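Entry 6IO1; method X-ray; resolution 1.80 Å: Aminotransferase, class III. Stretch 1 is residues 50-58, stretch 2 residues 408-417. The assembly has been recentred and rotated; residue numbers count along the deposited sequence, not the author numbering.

Stretch 1 50-58: GKRYLDGFA
Stretch 2 408-417: TRRRGIIVRC

Residues 50-58 and 408-417, with touching residues at least 356 positions apart in one chain, bury 548 Å² between them. After Gly 50 (phi/psi 92/-1), stretch 1 is extended from Lys 51 to Leu 54 (phi -73 to -135, psi 125 to 150), and then folds into a type I turn from Asp 55 to Ala 58, closed by Ala 58 N to Asp 55 O at 3.1 Å. Stretch 2 begins as the last turn of a helix. Arg 411 (-86/14) departs from helical angles, Gly 412 takes positive phi (77/20), and Ile 413 to Cys 417 are extended. Gly 412 N to Arg 409 O and Ile 413 N to Thr 408 O, both 3.0 Å, secure the helix end.

Leu 54 pairs in parallel with Ile 413 (CA-CA 4.8 Å), their side chains on the same sheet face. Flanking Ile 413, Leu 54 N donates to Gly 412 O at 2.9 Å and Ile 414 N donates to Leu 54 O at 3.0 Å, nearly linear at 172°. Gly 56 N reaches Ile 414 O at 2.9 Å, a weak bond bent to 117°. A CB on Gly 56 would lie 2.7 Å from Val 415 CG1, leaving no room for a side chain. Tyr 53 CA also approaches Gly 412 O at 3.0 Å as a CA-H...O contact.

Lys 51, all t, reaches the helix end, where NZ donates to Arg 410 O at 2.8 Å. Tyr 53 (chi1 m, chi2 80°) directs its ring edge at the same region, CE2 lying 3.2 Å from Arg 409 O, while its CB packs 3.8 Å from CD1 of Ile 414 (m, t). Phe 57 (chi1 -149°, chi2 53°) receives Arg 416 CB over one ring face, 3.8 Å from the centroid; Arg 416 (t, p, t) then leads its guanidinium away.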

# COMPACT_ATOMS: atom_id res chain seq x y z
N GLY B 50 -14.06 -4.00 28.45
CA GLY B 50 -15.13 -3.05 28.68
C GLY B 50 -14.70 -1.68 29.12
O GLY B 50 -15.56 -0.81 29.33
N LYS B 51 -13.40 -1.45 29.28
CA LYS B 51 -12.91 -0.14 29.68
C LYS B 51 -13.02 0.85 28.52
O LYS B 51 -12.77 0.50 27.36
CB LYS B 51 -11.47 -0.28 30.16
CG LYS B 51 -10.82 1.03 30.48
CD LYS B 51 -9.59 0.83 31.33
CE LYS B 51 -8.97 2.16 31.65
NZ LYS B 51 -7.87 2.01 32.65
N ARG B 52 -13.38 2.09 28.83
CA ARG B 52 -13.57 3.13 27.82
C ARG B 52 -12.35 4.04 27.76
O ARG B 52 -11.74 4.35 28.78
CB ARG B 52 -14.83 3.95 28.11
CG ARG B 52 -15.24 4.86 26.95
CD ARG B 52 -16.29 5.87 27.37
NE ARG B 52 -15.79 6.81 28.36
CZ ARG B 52 -16.48 7.85 28.82
NH1 ARG B 52 -17.71 8.07 28.39
NH2 ARG B 52 -15.94 8.66 29.72
N TYR B 53 -12.01 4.46 26.54
CA TYR B 53 -10.90 5.35 26.28
C TYR B 53 -11.35 6.42 25.30
O TYR B 53 -12.24 6.20 24.47
CB TYR B 53 -9.69 4.61 25.66
CG TYR B 53 -9.19 3.42 26.43
CD1 TYR B 53 -9.84 2.19 26.34
CD2 TYR B 53 -8.06 3.50 27.23
CE1 TYR B 53 -9.37 1.09 27.04
CE2 TYR B 53 -7.59 2.41 27.93
CZ TYR B 53 -8.25 1.21 27.83
OH TYR B 53 -7.78 0.11 28.52
N LEU B 54 -10.73 7.60 25.41
CA LEU B 54 -10.89 8.64 24.42
C LEU B 54 -9.83 8.44 23.34
O LEU B 54 -8.64 8.36 23.64
CB LEU B 54 -10.75 10.03 25.05
CG LEU B 54 -11.27 11.23 24.25
CD1 LEU B 54 -11.70 12.35 25.18
CD2 LEU B 54 -10.23 11.75 23.26
N ASP B 55 -10.28 8.35 22.09
CA ASP B 55 -9.38 8.10 20.96
C ASP B 55 -8.68 9.42 20.62
O ASP B 55 -8.99 10.09 19.63
CB ASP B 55 -10.16 7.53 19.78
CG ASP B 55 -9.27 6.78 18.80
OD1 ASP B 55 -8.04 6.83 18.96
OD2 ASP B 55 -9.82 6.13 17.88
N GLY B 56 -7.71 9.78 21.46
CA GLY B 56 -7.01 11.05 21.34
C GLY B 56 -6.10 11.16 20.13
O GLY B 56 -5.63 12.26 19.84
N PHE B 57 -5.85 10.05 19.44
CA PHE B 57 -5.02 10.04 18.24
C PHE B 57 -5.83 9.74 16.99
O PHE B 57 -5.26 9.67 15.90
CB PHE B 57 -3.89 9.01 18.39
CG PHE B 57 -2.63 9.37 17.66
CD1 PHE B 57 -2.03 10.60 17.83
CD2 PHE B 57 -2.04 8.45 16.81
CE1 PHE B 57 -0.86 10.91 17.16
CE2 PHE B 57 -0.87 8.76 16.13
CZ PHE B 57 -0.28 9.99 16.31
N ALA B 58 -7.16 9.60 17.12
CA ALA B 58 -8.06 9.27 16.02
C ALA B 58 -7.53 8.08 15.22
O ALA B 58 -7.44 8.11 14.00
CB ALA B 58 -8.29 10.48 15.11
N THR B 408 -1.13 7.09 30.46
CA THR B 408 -2.26 7.62 29.72
C THR B 408 -3.33 6.56 29.53
O THR B 408 -4.53 6.83 29.71
CB THR B 408 -1.82 8.15 28.35
OG1 THR B 408 -1.07 7.13 27.67
CG2 THR B 408 -0.96 9.39 28.50
N ARG B 409 -2.95 5.33 29.17
CA ARG B 409 -3.97 4.26 28.97
C ARG B 409 -4.69 3.98 30.28
O ARG B 409 -5.92 3.83 30.27
CB ARG B 409 -3.31 3.03 28.35
CG ARG B 409 -2.86 3.26 26.92
CD ARG B 409 -2.05 2.14 26.31
NE ARG B 409 -1.68 2.51 24.95
CZ ARG B 409 -1.10 1.69 24.09
NH1 ARG B 409 -0.91 0.42 24.41
NH2 ARG B 409 -0.73 2.13 22.90
N ARG B 410 -3.96 4.00 31.40
CA ARG B 410 -4.60 3.75 32.71
C ARG B 410 -5.67 4.81 32.95
O ARG B 410 -6.74 4.47 33.49
CB ARG B 410 -3.54 3.78 33.82
CG ARG B 410 -2.84 2.44 34.05
CD ARG B 410 -2.06 1.97 32.85
NE ARG B 410 -1.57 0.61 33.02
CZ ARG B 410 -0.47 0.28 33.69
NH1 ARG B 410 -0.10 -0.98 33.79
NH2 ARG B 410 0.25 1.23 34.27
N ARG B 411 -5.41 6.05 32.51
CA ARG B 411 -6.36 7.18 32.76
C ARG B 411 -7.45 7.26 31.69
O ARG B 411 -8.13 8.30 31.63
CB ARG B 411 -5.59 8.47 33.03
CG ARG B 411 -5.26 8.66 34.50
CD ARG B 411 -4.22 9.71 34.81
NE ARG B 411 -3.71 9.55 36.16
CZ ARG B 411 -4.40 9.81 37.27
NH1 ARG B 411 -5.68 10.10 37.20
NH2 ARG B 411 -3.79 9.78 38.44
N GLY B 412 -7.61 6.22 30.87
CA GLY B 412 -8.68 6.19 29.87
C GLY B 412 -8.43 7.03 28.63
O GLY B 412 -9.41 7.39 27.96
N ILE B 413 -7.17 7.38 28.33
CA ILE B 413 -6.93 8.15 27.07
C ILE B 413 -5.88 7.44 26.21
O ILE B 413 -4.87 6.97 26.77
CB ILE B 413 -6.58 9.63 27.31
CG1 ILE B 413 -5.12 9.81 27.74
CG2 ILE B 413 -7.55 10.30 28.26
CD1 ILE B 413 -4.55 11.15 27.37
N ILE B 414 -6.14 7.37 24.91
CA ILE B 414 -5.16 6.79 23.95
C ILE B 414 -4.55 7.95 23.16
O ILE B 414 -5.28 8.59 22.39
CB ILE B 414 -5.84 5.76 23.03
CG1 ILE B 414 -6.28 4.52 23.81
CG2 ILE B 414 -4.93 5.40 21.86
CD1 ILE B 414 -7.14 3.57 23.02
N VAL B 415 -3.26 8.19 23.37
CA VAL B 415 -2.48 9.27 22.70
C VAL B 415 -1.10 8.71 22.34
O VAL B 415 -0.73 7.66 22.89
CB VAL B 415 -2.36 10.53 23.58
CG1 VAL B 415 -3.67 11.28 23.70
CG2 VAL B 415 -1.80 10.20 24.96
N ARG B 416 -0.39 9.36 21.42
CA ARG B 416 0.91 8.86 21.01
C ARG B 416 1.96 9.29 22.03
O ARG B 416 2.21 10.48 22.20
CB ARG B 416 1.26 9.37 19.61
CG ARG B 416 2.64 8.97 19.15
CD ARG B 416 2.71 7.48 18.90
NE ARG B 416 4.04 7.06 18.47
CZ ARG B 416 4.76 6.12 19.07
NH1 ARG B 416 4.28 5.49 20.14
NH2 ARG B 416 5.96 5.80 18.60
N CYS B 417 2.58 8.33 22.70
CA CYS B 417 3.60 8.62 23.69
C CYS B 417 4.96 8.20 23.15
O CYS B 417 5.15 7.04 22.77
CB CYS B 417 3.30 7.91 25.02
SG CYS B 417 1.74 8.44 25.77